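Local coordinates for protein DNA polymerase III, beta subunit (Eubacterium rectale, PDB 3T0P) that probably forms a ring-shaped, head-to-tail dimer around DNA and tethers DNA polymerases and other proteins to it, making replication processive, at residues C6-L11 with N85-E90; V15-K20 with I54-D59; K20-R25 with L45-M50; C33-A38 with I67-A72; Q201-I206 with F226-T231. All coordinates share one frame; numbering follows the deposited sequence.

Contact 1 of 5, residues C6-L11 with N85-E90; sequences CSKANL and NDVTIE
L11 and V87 cross at about a right angle where antiparallel strands 3-7 and 86-91 pair and the first of them turns into helix 8-18. CD2 of L11 lies 3.8 Å from V87 CG1, and the same methyl meets I89 CD1 tip to tip at 4.0 Å. V87 divides its branches: CG1, anti to the backbone N (chi1 176°), serves L11, while CG2 touches K8 CB at 3.8 Å. Beyond CB, K8 leads away, and its NZ bonds to L82 O and makes a salt bridge to D84. F75 of helix 72-81 packs on both L11 and I89, extending the apolar patch. C6 and V87 form a hydrogen-bonded pair, with V87 N 2.7 Å from C6 O, and their side chains share one sheet face. One residue on, S7 and D86 diverge, and S7 OG caps the new helix by accepting from N10 N. Where the strand gives way to the helix, K8 N donates to N85 O at 3.1 Å, bent to 143° at the hydrogen.

Contact 2 of 5, residues V15-K20 with I54-D59; sequences VNIVSK and IETIID. With EDO (1,2-ethanediol), chain X.
T56 OG1 is gripped by two groups at the tip of the 223-236 hairpin, the hydroxyl of T231 and the backbone O of N230. It stands anti to its own backbone N (chi1 -156°), which leaves CG2 to face the helix, 3.6 Å from V18 CG1. That valine methyl also lies 3.7 Å from I54 O, wedged between side chain and strand backbone. I17 and I54 cross at about a right angle, CG2 to CG2 at 3.8 Å, and I54 CD1 reaches on to K20 CB at 3.9 Å. Packing alone joins the two segments; S19 and K20 bind back to their own helix. S19 OG comes within 2.6 Å of V15 O, which also takes S19 N from the opposite face of its plane. The K20 chain is bent at chi2 (66°), and NZ donates to N16 O at 2.8 Å. E55 points its CB away from the helix and weakly holds a bound ethanediol, which also bonds to T232 OG1. The end of helix 8-18 thus lies over strand 52-58, between strand 43-48, paired with it on one side, and strand 231-236 on the other, with I206 of helix 197-206 against I17 and K20.

Contact 3 of 5, residues K20-R25 with L45-M50; sequences KAVPTR and LMANDM. With ACT (acetate ion), chain S.
A21 and A47 pack CB to CB at 3.9 Å, where the 3-10 turn following helix 8-18 settles on strand 43-48 just before that strand ends in an Asx turn. This is the tight part. A21 CB also lies 3.7 Å from A47 O, and V22 CG2, anti to its carbonyl carbon and beside the backbone N, comes in against A47 CB at 3.7 Å. On the partly exposed side only D49 of the 45-50 segment carries the contact: its CB approaches A21 O to 3.5 Å and the ring atom CG of P23, whose side chain passes it obliquely, to 3.8 Å. The acid group of D49 is held by other partners, OD1 by the backbone N atoms of E51 and L52, OD2 by a salt bridge to K198. N48 points its CB away from the 20-25 segment, and ND2 bonds to S117 O and, weakly, to a bound acetate. An alanine at N48 would probably leave S117 O without this donor and M50 N without its acceptor, letting the turn move more freely. In the Asx turn itself, M50 N donates to N48 OD1 at 3.0 Å, approaching from well above the plane of the amide, 67° out of it.

Contact 4 of 5, residues C33-A38 with I67-A72; sequences CILIDA and IIALDA
I34 and L70 form one hydrogen-bonded antiparallel pair, I36 and I68 the next, and each exchanges two backbone bonds. I34 N meets L70 O at 2.8 Å, and I36 N meets I68 O at the same 2.8 Å. Beside these bonds, CA-H groups also lean on carbonyls: I67 CA lies 3.3 Å from I36 O, and A69 CA faces I34 O. The ladder joins strand 33-38 to strand 66-71 in the eight-stranded antiparallel sheet that continues into the central domain, and strand 66-71 leads straight into helix 72-81, whose N-cap is D71, with OD2 accepting from I74 N. Apolar contacts fall on both faces. On the face of I34, I36, I68 and L70, I36 and I68 lie side by side, pointing the same way, while I36 CD1 touches L70 CD1 at 3.7 Å; I34 CG1 reaches A72 CB at 3.7 Å. On the face of L35, D37, I67 and A69, L35 CD1 presses against I67 CG2 at 3.5 Å. An alanine at I67 would probably open a gap beside L35 CD1 and take the I67 CG1 and CD1 contacts from the D37 carboxylate. Among polar groups, D37 OD1 bonds to S39 OG and OD2 to Y118 OH, and I67 CG1 and CD1 lie over one face of the carboxylate, CG1 3.7 Å from D37 OD1.

Contact 5 of 5, residues Q201-I206 with F226-T231; sequences QEISKI and FEFENT. With EDO (1,2-ethanediol), chain X.
I203 places CD1 over one face of the F226 ring, a CH-pi contact 3.9 Å from the centroid and 29° off the ring normal. The methyl sits toward the near end of the ring, 3.5 Å from F226 CG. I203 CG1 stands anti to its backbone N (chi1 -156°), and CD1 also meets F228 CE1 obliquely at 4.2 Å. Farther along, K205 NZ makes a long, weak salt bridge back to E202, 3.4 Å from OE1. At I206, chi1 of 57° sets CG1 between the backbone N and the carbonyl carbon. CD1 then comes to the edge of the F228 ring in its plane, 3.5 Å from CZ, the two side chains crossing at about a right angle. T231 CB lies over one face of that ring, offset toward the rim. I206 O takes a hydrogen from a water at 3.0 Å, which also donates, weakly, to E229 OE1. F228 and T231 exchange two backbone bonds across a type II' turn, the tip of the hairpin between strands 223-228 and 231-236. Helix 197-206 runs nearly parallel to strand 223-228, packed on this hairpin of the central domain, with V233 touching I203 and I206, I139 of helix 132-140 touching I203, and K20 of the N-terminal domain against I206.

Overall arrangement
From the N terminus, contact 1 closes the longest loop, pairing strand 3-7 and the start of helix 8-18 with strand 86-91; contacts 2, 3 and 4 all nest within it. Contact 2 joins the end of that helix to strand 52-58, and contact 3, which shares K20 with it, nests inside to join the following loop to strand 43-48. Contact 4 crosses both, its segments alternating with theirs, and adds strands 33-38 and 66-71 to the same sheet. Contact 5 follows in series in the central domain, its centre about 9 Å from that of contact 2. Where strand 52-58 pairs with strand 231-236, with I57 N to N230 O among the bonds, the sheet passes between the domains.

Contact 1 of 5, residues C6-L11 with N85-E90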
# COMPACT_ATOMS: atom_id res chain seq x y z
N CYS B 6 -18.80 12.51 -23.18
CA CYS B 6 -18.30 13.06 -21.91
C CYS B 6 -16.83 13.20 -21.95
O CYS B 6 -16.18 12.31 -22.48
CB CYS B 6 -18.68 12.15 -20.74
SG CYS B 6 -20.45 12.02 -20.43
N SER B 7 -16.26 14.19 -21.24
CA SER B 7 -14.82 14.27 -21.08
C SER B 7 -14.43 13.12 -20.18
O SER B 7 -15.18 12.82 -19.27
CB SER B 7 -14.37 15.62 -20.51
OG SER B 7 -14.18 15.58 -19.11
N LYS B 8 -13.30 12.46 -20.46
CA LYS B 8 -12.83 11.32 -19.68
C LYS B 8 -12.64 11.70 -18.20
O LYS B 8 -12.98 10.90 -17.33
CB LYS B 8 -11.52 10.75 -20.28
CG LYS B 8 -10.88 9.58 -19.52
CD LYS B 8 -9.84 10.06 -18.50
CE LYS B 8 -9.11 8.97 -17.76
NZ LYS B 8 -7.97 8.41 -18.54
N ALA B 9 -12.09 12.90 -17.92
CA ALA B 9 -11.79 13.33 -16.55
C ALA B 9 -13.07 13.48 -15.74
O ALA B 9 -13.11 13.08 -14.59
CB ALA B 9 -11.02 14.64 -16.56
N ASN B 10 -14.14 13.97 -16.37
CA ASN B 10 -15.41 14.14 -15.68
C ASN B 10 -16.05 12.80 -15.41
O ASN B 10 -16.59 12.58 -14.34
CB ASN B 10 -16.33 15.04 -16.52
CG ASN B 10 -15.97 16.49 -16.46
OD1 ASN B 10 -15.34 16.94 -15.50
ND2 ASN B 10 -16.43 17.28 -17.40
N LEU B 11 -15.93 11.88 -16.38
CA LEU B 11 -16.50 10.55 -16.27
C LEU B 11 -15.73 9.77 -15.22
O LEU B 11 -16.35 9.09 -14.42
CB LEU B 11 -16.46 9.88 -17.65
CG LEU B 11 -17.26 8.61 -17.91
CD1 LEU B 11 -18.76 8.78 -17.54
CD2 LEU B 11 -17.13 8.22 -19.37
N ASN B 85 -9.43 12.19 -23.55
CA ASN B 85 -10.17 12.79 -24.64
C ASN B 85 -11.65 12.57 -24.39
O ASN B 85 -12.00 12.14 -23.29
CB ASN B 85 -9.73 12.20 -25.95
CG ASN B 85 -9.85 13.16 -27.13
OD1 ASN B 85 -10.87 13.84 -27.32
ND2 ASN B 85 -8.80 13.23 -27.94
N ASP B 86 -12.51 12.88 -25.34
CA ASP B 86 -13.94 12.68 -25.16
C ASP B 86 -14.29 11.23 -25.31
O ASP B 86 -13.78 10.55 -26.20
CB ASP B 86 -14.75 13.52 -26.14
CG ASP B 86 -14.68 14.99 -25.85
OD1 ASP B 86 -14.36 15.37 -24.68
OD2 ASP B 86 -14.97 15.78 -26.77
N VAL B 87 -15.11 10.76 -24.42
CA VAL B 87 -15.55 9.38 -24.39
C VAL B 87 -16.97 9.32 -24.91
O VAL B 87 -17.84 10.04 -24.41
CB VAL B 87 -15.42 8.79 -22.97
CG1 VAL B 87 -15.96 7.36 -22.91
CG2 VAL B 87 -13.97 8.84 -22.48
N THR B 88 -17.23 8.46 -25.89
CA THR B 88 -18.57 8.23 -26.38
C THR B 88 -19.05 6.90 -25.80
O THR B 88 -18.32 5.90 -25.82
CB THR B 88 -18.63 8.29 -27.92
OG1 THR B 88 -18.14 9.57 -28.32
CG2 THR B 88 -20.05 8.10 -28.47
N ILE B 89 -20.27 6.91 -25.29
CA ILE B 89 -20.97 5.74 -24.79
C ILE B 89 -22.22 5.59 -25.63
O ILE B 89 -23.06 6.50 -25.65
CB ILE B 89 -21.29 5.77 -23.27
CG1 ILE B 89 -20.01 6.02 -22.42
CG2 ILE B 89 -22.00 4.45 -22.86
CD1 ILE B 89 -20.30 6.29 -20.91
N GLU B 90 -22.35 4.44 -26.30
CA GLU B 90 -23.47 4.12 -27.15
C GLU B 90 -23.99 2.72 -26.81
O GLU B 90 -23.21 1.78 -26.69
CB GLU B 90 -23.07 4.20 -28.62
CG GLU B 90 -24.27 4.22 -29.56
CD GLU B 90 -24.09 4.92 -30.89
OE1 GLU B 90 -22.94 5.28 -31.24
OE2 GLU B 90 -25.11 5.11 -31.59

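Contact 2 of 5, residues V15-K20 with I54-D59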
# COMPACT_ATOMS: atom_id res chain seq x y z
N VAL B 15 -17.27 8.09 -11.80
CA VAL B 15 -17.28 6.64 -11.52
C VAL B 15 -16.54 6.37 -10.21
O VAL B 15 -16.95 5.50 -9.47
CB VAL B 15 -16.78 5.72 -12.68
CG1 VAL B 15 -17.44 6.07 -14.00
CG2 VAL B 15 -15.26 5.73 -12.80
N ASN B 16 -15.48 7.15 -9.92
CA ASN B 16 -14.70 7.04 -8.69
C ASN B 16 -15.51 7.45 -7.46
O ASN B 16 -15.23 6.99 -6.37
CB ASN B 16 -13.44 7.88 -8.78
CG ASN B 16 -12.31 7.24 -9.54
OD1 ASN B 16 -12.34 6.05 -9.88
ND2 ASN B 16 -11.28 8.02 -9.81
N ILE B 17 -16.50 8.31 -7.63
CA ILE B 17 -17.35 8.73 -6.52
C ILE B 17 -18.44 7.68 -6.26
O ILE B 17 -18.55 7.19 -5.14
CB ILE B 17 -17.92 10.16 -6.77
CG1 ILE B 17 -16.78 11.22 -6.62
CG2 ILE B 17 -19.09 10.45 -5.82
CD1 ILE B 17 -17.12 12.59 -7.15
N VAL B 18 -19.22 7.31 -7.28
CA VAL B 18 -20.36 6.40 -7.13
C VAL B 18 -19.94 4.97 -6.78
O VAL B 18 -20.72 4.27 -6.13
CB VAL B 18 -21.36 6.43 -8.33
CG1 VAL B 18 -21.94 7.82 -8.50
CG2 VAL B 18 -20.72 5.93 -9.62
N SER B 19 -18.72 4.56 -7.14
CA SER B 19 -18.15 3.24 -6.83
C SER B 19 -18.11 2.94 -5.33
O SER B 19 -18.09 1.77 -4.95
CB SER B 19 -16.74 3.12 -7.39
OG SER B 19 -16.84 2.96 -8.80
N LYS B 20 -18.11 3.97 -4.47
CA LYS B 20 -18.09 3.79 -3.00
C LYS B 20 -19.40 3.20 -2.47
O LYS B 20 -19.43 2.81 -1.31
CB LYS B 20 -17.77 5.11 -2.29
CG LYS B 20 -16.27 5.31 -2.09
CD LYS B 20 -15.52 5.48 -3.42
CE LYS B 20 -14.07 5.77 -3.26
NZ LYS B 20 -13.41 5.87 -4.60
N ILE B 54 -25.45 6.63 -3.94
CA ILE B 54 -24.61 7.75 -4.35
C ILE B 54 -25.00 8.07 -5.78
O ILE B 54 -25.10 7.19 -6.64
CB ILE B 54 -23.07 7.59 -4.15
CG1 ILE B 54 -22.71 7.16 -2.72
CG2 ILE B 54 -22.34 8.91 -4.50
CD1 ILE B 54 -21.25 6.78 -2.52
N GLU B 55 -25.16 9.36 -6.03
CA GLU B 55 -25.58 9.98 -7.28
C GLU B 55 -24.65 11.12 -7.60
O GLU B 55 -24.30 11.90 -6.72
CB GLU B 55 -26.98 10.52 -7.04
CG GLU B 55 -27.90 10.63 -8.22
CD GLU B 55 -29.23 11.12 -7.70
OE1 GLU B 55 -29.32 12.32 -7.34
OE2 GLU B 55 -30.14 10.28 -7.53
N THR B 56 -24.27 11.24 -8.86
CA THR B 56 -23.38 12.32 -9.27
C THR B 56 -23.75 12.73 -10.70
O THR B 56 -24.25 11.92 -11.49
CB THR B 56 -21.90 11.91 -9.05
OG1 THR B 56 -21.08 13.07 -8.91
CG2 THR B 56 -21.36 10.99 -10.13
N ILE B 57 -23.59 14.04 -10.99
CA ILE B 57 -23.92 14.60 -12.30
C ILE B 57 -22.63 14.76 -13.07
O ILE B 57 -21.65 15.30 -12.55
CB ILE B 57 -24.72 15.93 -12.21
CG1 ILE B 57 -26.09 15.75 -11.49
CG2 ILE B 57 -24.90 16.60 -13.59
CD1 ILE B 57 -27.18 14.92 -12.25
N ILE B 58 -22.61 14.22 -14.30
CA ILE B 58 -21.47 14.28 -15.21
C ILE B 58 -21.75 15.31 -16.28
O ILE B 58 -22.83 15.29 -16.87
CB ILE B 58 -21.14 12.89 -15.85
CG1 ILE B 58 -20.98 11.78 -14.79
CG2 ILE B 58 -19.94 12.94 -16.78
CD1 ILE B 58 -20.00 12.07 -13.63
N ASP B 59 -20.80 16.23 -16.50
CA ASP B 59 -20.93 17.21 -17.59
C ASP B 59 -20.70 16.45 -18.88
O ASP B 59 -19.82 15.60 -18.95
CB ASP B 59 -19.95 18.39 -17.43
CG ASP B 59 -20.28 19.34 -16.30
OD1 ASP B 59 -21.41 19.91 -16.30
OD2 ASP B 59 -19.42 19.55 -15.41
C1 EDO X . -27.11 16.75 -7.86
O1 EDO X . -25.98 16.63 -6.97
C2 EDO X . -27.84 15.41 -7.98
O2 EDO X . -26.90 14.33 -8.05

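Contact 3 of 5, residues K20-R25 with L45-M50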
# COMPACT_ATOMS: atom_id res chain seq x y z
N LYS B 20 -18.11 3.97 -4.47
CA LYS B 20 -18.09 3.79 -3.00
C LYS B 20 -19.40 3.20 -2.47
O LYS B 20 -19.43 2.81 -1.31
CB LYS B 20 -17.77 5.11 -2.29
CG LYS B 20 -16.27 5.31 -2.09
CD LYS B 20 -15.52 5.48 -3.42
CE LYS B 20 -14.07 5.77 -3.26
NZ LYS B 20 -13.41 5.87 -4.60
N ALA B 21 -20.46 3.11 -3.31
CA ALA B 21 -21.75 2.54 -2.93
C ALA B 21 -21.97 1.20 -3.61
O ALA B 21 -23.03 0.60 -3.46
CB ALA B 21 -22.87 3.49 -3.30
N VAL B 22 -20.97 0.75 -4.38
CA VAL B 22 -21.03 -0.54 -5.09
C VAL B 22 -20.56 -1.62 -4.10
O VAL B 22 -19.45 -1.51 -3.59
CB VAL B 22 -20.24 -0.56 -6.44
CG1 VAL B 22 -20.20 -1.96 -7.03
CG2 VAL B 22 -20.83 0.43 -7.44
N PRO B 23 -21.39 -2.66 -3.79
CA PRO B 23 -20.94 -3.68 -2.82
C PRO B 23 -19.66 -4.41 -3.24
O PRO B 23 -19.46 -4.78 -4.40
CB PRO B 23 -22.13 -4.64 -2.71
CG PRO B 23 -23.30 -3.88 -3.26
CD PRO B 23 -22.75 -2.94 -4.28
N THR B 24 -18.77 -4.53 -2.27
CA THR B 24 -17.45 -5.16 -2.36
C THR B 24 -17.55 -6.62 -2.85
O THR B 24 -16.87 -7.01 -3.78
CB THR B 24 -16.73 -5.12 -0.99
OG1 THR B 24 -17.22 -4.02 -0.20
CG2 THR B 24 -15.22 -5.05 -1.13
N ARG B 25 -18.45 -7.40 -2.22
CA ARG B 25 -18.74 -8.80 -2.51
C ARG B 25 -20.22 -9.02 -2.24
O ARG B 25 -20.68 -8.74 -1.13
CB ARG B 25 -17.86 -9.73 -1.65
N LEU B 45 -24.84 9.52 -12.90
CA LEU B 45 -24.27 8.23 -12.55
C LEU B 45 -24.85 7.85 -11.23
O LEU B 45 -24.99 8.72 -10.37
CB LEU B 45 -22.75 8.23 -12.46
CG LEU B 45 -21.97 8.41 -13.74
CD1 LEU B 45 -20.50 8.23 -13.47
CD2 LEU B 45 -22.44 7.46 -14.84
N MSE B 46 -25.15 6.58 -11.02
CA MSE B 46 -25.78 6.15 -9.76
C MSE B 46 -25.35 4.75 -9.36
O MSE B 46 -25.25 3.86 -10.20
CB MSE B 46 -27.30 6.19 -9.95
CG MSE B 46 -28.10 6.13 -8.66
SE MSE B 46 -30.08 6.24 -8.98
CE MSE B 46 -30.13 7.65 -10.36
N ALA B 47 -25.10 4.57 -8.06
CA ALA B 47 -24.84 3.28 -7.43
C ALA B 47 -25.66 3.19 -6.16
O ALA B 47 -25.81 4.19 -5.43
CB ALA B 47 -23.37 3.07 -7.16
N ASN B 48 -26.32 2.05 -5.95
CA ASN B 48 -27.18 1.85 -4.79
C ASN B 48 -27.05 0.44 -4.26
O ASN B 48 -27.25 -0.51 -5.01
CB ASN B 48 -28.64 2.16 -5.15
CG ASN B 48 -29.55 2.18 -3.96
OD1 ASN B 48 -29.12 2.26 -2.81
ND2 ASN B 48 -30.84 2.12 -4.22
N ASP B 49 -26.75 0.29 -2.95
CA ASP B 49 -26.67 -1.02 -2.31
C ASP B 49 -27.90 -1.29 -1.42
O ASP B 49 -27.90 -2.27 -0.68
CB ASP B 49 -25.36 -1.16 -1.51
CG ASP B 49 -25.24 -0.26 -0.30
OD1 ASP B 49 -26.17 -0.23 0.51
OD2 ASP B 49 -24.18 0.37 -0.14
N MSE B 50 -28.93 -0.41 -1.50
CA MSE B 50 -30.22 -0.43 -0.78
C MSE B 50 -30.12 0.25 0.60
O MSE B 50 -31.15 0.65 1.14
CB MSE B 50 -30.83 -1.83 -0.64
CG MSE B 50 -31.05 -2.53 -1.98
SE MSE B 50 -32.04 -1.48 -3.32
CE MSE B 50 -33.86 -1.68 -2.52
C ACT S . -30.93 4.25 -0.49
O ACT S . -31.42 3.42 -1.25
OXT ACT S . -29.90 4.76 -0.82
CH3 ACT S . -31.57 4.68 0.81

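Contact 4 of 5, residues C33-A38 with I67-A72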
# COMPACT_ATOMS: atom_id res chain seq x y z
N CYS B 33 -23.44 -3.11 -10.48
CA CYS B 33 -23.48 -2.16 -11.60
C CYS B 33 -23.56 -0.70 -11.16
O CYS B 33 -24.02 -0.37 -10.07
CB CYS B 33 -24.63 -2.48 -12.55
SG CYS B 33 -24.53 -4.11 -13.33
N ILE B 34 -23.16 0.18 -12.10
CA ILE B 34 -23.31 1.62 -12.04
C ILE B 34 -24.42 1.95 -13.04
O ILE B 34 -24.36 1.50 -14.18
CB ILE B 34 -21.98 2.38 -12.36
CG1 ILE B 34 -21.01 2.30 -11.18
CG2 ILE B 34 -22.27 3.87 -12.73
CD1 ILE B 34 -19.59 2.64 -11.53
N LEU B 35 -25.43 2.70 -12.62
CA LEU B 35 -26.45 3.13 -13.55
C LEU B 35 -26.05 4.44 -14.23
O LEU B 35 -25.64 5.39 -13.57
CB LEU B 35 -27.79 3.32 -12.83
CG LEU B 35 -28.97 3.62 -13.74
CD1 LEU B 35 -29.44 2.36 -14.44
CD2 LEU B 35 -30.09 4.26 -12.97
N ILE B 36 -26.21 4.49 -15.55
CA ILE B 36 -26.05 5.72 -16.32
C ILE B 36 -27.47 6.14 -16.69
O ILE B 36 -28.14 5.44 -17.45
CB ILE B 36 -25.11 5.64 -17.54
CG1 ILE B 36 -23.74 5.01 -17.20
CG2 ILE B 36 -24.96 7.03 -18.20
CD1 ILE B 36 -23.00 4.59 -18.40
N ASP B 37 -27.97 7.22 -16.08
CA ASP B 37 -29.29 7.74 -16.38
C ASP B 37 -29.14 9.04 -17.16
O ASP B 37 -28.71 10.06 -16.61
CB ASP B 37 -30.13 7.95 -15.11
CG ASP B 37 -31.60 8.27 -15.36
OD1 ASP B 37 -31.92 8.88 -16.41
OD2 ASP B 37 -32.44 7.91 -14.51
N ALA B 38 -29.42 8.98 -18.45
CA ALA B 38 -29.40 10.12 -19.35
C ALA B 38 -30.78 10.26 -20.02
O ALA B 38 -30.87 10.59 -21.20
CB ALA B 38 -28.31 9.94 -20.38
N ILE B 67 -30.97 4.97 -20.73
CA ILE B 67 -30.54 4.42 -19.46
C ILE B 67 -29.88 3.06 -19.70
O ILE B 67 -30.38 2.27 -20.49
CB ILE B 67 -31.73 4.30 -18.44
CG1 ILE B 67 -32.40 5.67 -18.17
CG2 ILE B 67 -31.27 3.69 -17.12
CD1 ILE B 67 -33.78 5.62 -17.45
N ILE B 68 -28.79 2.79 -18.98
CA ILE B 68 -28.08 1.51 -19.00
C ILE B 68 -27.40 1.30 -17.64
O ILE B 68 -27.01 2.27 -17.00
CB ILE B 68 -27.04 1.41 -20.20
CG1 ILE B 68 -26.64 -0.04 -20.49
CG2 ILE B 68 -25.78 2.27 -20.00
CD1 ILE B 68 -27.44 -0.69 -21.53
N ALA B 69 -27.24 0.03 -17.23
CA ALA B 69 -26.47 -0.40 -16.06
C ALA B 69 -25.25 -1.14 -16.57
O ALA B 69 -25.38 -2.02 -17.41
CB ALA B 69 -27.29 -1.30 -15.14
N LEU B 70 -24.07 -0.75 -16.13
CA LEU B 70 -22.81 -1.37 -16.54
C LEU B 70 -22.10 -1.89 -15.33
O LEU B 70 -22.20 -1.26 -14.28
CB LEU B 70 -21.91 -0.36 -17.28
CG LEU B 70 -22.46 0.24 -18.57
CD1 LEU B 70 -21.49 1.29 -19.13
CD2 LEU B 70 -22.75 -0.83 -19.60
N ASP B 71 -21.38 -3.02 -15.47
CA ASP B 71 -20.59 -3.58 -14.38
C ASP B 71 -19.66 -2.49 -13.87
O ASP B 71 -18.92 -1.93 -14.65
CB ASP B 71 -19.79 -4.82 -14.85
CG ASP B 71 -18.97 -5.41 -13.71
OD1 ASP B 71 -19.56 -6.11 -12.85
OD2 ASP B 71 -17.77 -5.08 -13.61
N ALA B 72 -19.75 -2.16 -12.58
CA ALA B 72 -18.96 -1.10 -11.98
C ALA B 72 -17.45 -1.31 -12.15
O ALA B 72 -16.76 -0.34 -12.47
CB ALA B 72 -19.30 -0.96 -10.51

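Contact 5 of 5, residues Q201-I206 with F226-T231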
# COMPACT_ATOMS: atom_id res chain seq x y z
N GLN B 201 -17.94 5.76 6.64
CA GLN B 201 -16.65 5.30 6.10
C GLN B 201 -16.55 5.60 4.60
O GLN B 201 -15.53 6.12 4.15
CB GLN B 201 -16.46 3.80 6.33
CG GLN B 201 -16.10 3.42 7.74
CD GLN B 201 -16.26 1.93 8.01
OE1 GLN B 201 -17.00 1.21 7.32
NE2 GLN B 201 -15.61 1.45 9.06
N GLU B 202 -17.62 5.34 3.84
CA GLU B 202 -17.63 5.57 2.38
C GLU B 202 -17.61 7.07 2.05
O GLU B 202 -16.95 7.47 1.09
CB GLU B 202 -18.82 4.88 1.72
CG GLU B 202 -18.79 3.35 1.83
CD GLU B 202 -17.47 2.68 1.49
OE1 GLU B 202 -16.88 3.02 0.44
OE2 GLU B 202 -17.00 1.85 2.30
N ILE B 203 -18.30 7.89 2.85
CA ILE B 203 -18.32 9.32 2.59
C ILE B 203 -16.93 9.96 2.90
O ILE B 203 -16.53 10.90 2.20
CB ILE B 203 -19.53 10.03 3.27
CG1 ILE B 203 -19.85 11.32 2.55
CG2 ILE B 203 -19.36 10.23 4.75
CD1 ILE B 203 -21.29 11.66 2.56
N SER B 204 -16.17 9.39 3.88
CA SER B 204 -14.81 9.80 4.19
C SER B 204 -13.90 9.69 2.94
O SER B 204 -13.05 10.55 2.73
CB SER B 204 -14.22 8.93 5.29
OG SER B 204 -14.57 9.46 6.55
N LYS B 205 -14.12 8.66 2.13
CA LYS B 205 -13.33 8.38 0.92
C LYS B 205 -13.67 9.32 -0.26
O LYS B 205 -12.88 9.40 -1.19
CB LYS B 205 -13.57 6.93 0.47
CG LYS B 205 -13.06 5.87 1.44
CD LYS B 205 -13.43 4.50 0.89
CE LYS B 205 -13.15 3.39 1.85
NZ LYS B 205 -13.70 2.10 1.33
N ILE B 206 -14.85 9.99 -0.28
CA ILE B 206 -15.18 10.82 -1.44
C ILE B 206 -15.21 12.32 -1.13
O ILE B 206 -15.32 13.12 -2.06
CB ILE B 206 -16.48 10.38 -2.13
CG1 ILE B 206 -17.71 10.37 -1.19
CG2 ILE B 206 -16.26 9.04 -2.82
CD1 ILE B 206 -19.06 10.19 -1.93
N PHE B 226 -26.53 13.88 2.21
CA PHE B 226 -25.33 14.72 2.18
C PHE B 226 -25.17 15.25 0.77
O PHE B 226 -25.16 14.45 -0.16
CB PHE B 226 -24.07 13.91 2.55
CG PHE B 226 -24.08 13.26 3.90
CD1 PHE B 226 -24.63 11.99 4.07
CD2 PHE B 226 -23.48 13.88 4.99
CE1 PHE B 226 -24.63 11.38 5.32
CE2 PHE B 226 -23.47 13.26 6.23
CZ PHE B 226 -24.05 12.02 6.39
N GLU B 227 -25.08 16.57 0.60
CA GLU B 227 -24.82 17.17 -0.71
C GLU B 227 -23.53 17.95 -0.66
O GLU B 227 -23.31 18.72 0.26
CB GLU B 227 -25.93 18.11 -1.18
CG GLU B 227 -27.34 17.64 -0.97
CD GLU B 227 -28.28 18.59 -1.69
OE1 GLU B 227 -28.18 19.82 -1.44
OE2 GLU B 227 -28.99 18.14 -2.61
N PHE B 228 -22.69 17.77 -1.65
CA PHE B 228 -21.41 18.44 -1.79
C PHE B 228 -21.00 18.35 -3.24
O PHE B 228 -21.16 17.29 -3.85
CB PHE B 228 -20.34 17.85 -0.83
CG PHE B 228 -20.03 16.39 -1.05
CD1 PHE B 228 -20.89 15.40 -0.59
CD2 PHE B 228 -18.88 16.01 -1.75
CE1 PHE B 228 -20.61 14.05 -0.81
CE2 PHE B 228 -18.60 14.65 -1.96
CZ PHE B 228 -19.46 13.68 -1.48
N GLU B 229 -20.53 19.48 -3.80
CA GLU B 229 -20.07 19.65 -5.19
C GLU B 229 -21.20 19.17 -6.12
O GLU B 229 -22.28 19.75 -6.04
CB GLU B 229 -18.72 18.95 -5.42
CG GLU B 229 -17.67 19.34 -4.39
CD GLU B 229 -16.35 18.59 -4.39
OE1 GLU B 229 -16.29 17.44 -4.88
OE2 GLU B 229 -15.38 19.15 -3.82
N ASN B 230 -21.02 18.10 -6.91
CA ASN B 230 -22.08 17.63 -7.81
C ASN B 230 -22.59 16.25 -7.41
O ASN B 230 -23.14 15.53 -8.25
CB ASN B 230 -21.58 17.63 -9.26
CG ASN B 230 -21.59 19.01 -9.87
OD1 ASN B 230 -22.65 19.56 -10.21
ND2 ASN B 230 -20.41 19.61 -9.93
N THR B 231 -22.43 15.91 -6.12
CA THR B 231 -22.74 14.61 -5.54
C THR B 231 -23.80 14.69 -4.46
O THR B 231 -23.87 15.65 -3.69
CB THR B 231 -21.43 14.03 -4.98
OG1 THR B 231 -20.52 13.92 -6.07
CG2 THR B 231 -21.60 12.65 -4.36
C1 EDO X . -27.11 16.75 -7.86
O1 EDO X . -25.98 16.63 -6.97
C2 EDO X . -27.84 15.41 -7.98
O2 EDO X . -26.90 14.33 -8.05
O HOH W 1 -14.97 14.27 -4.77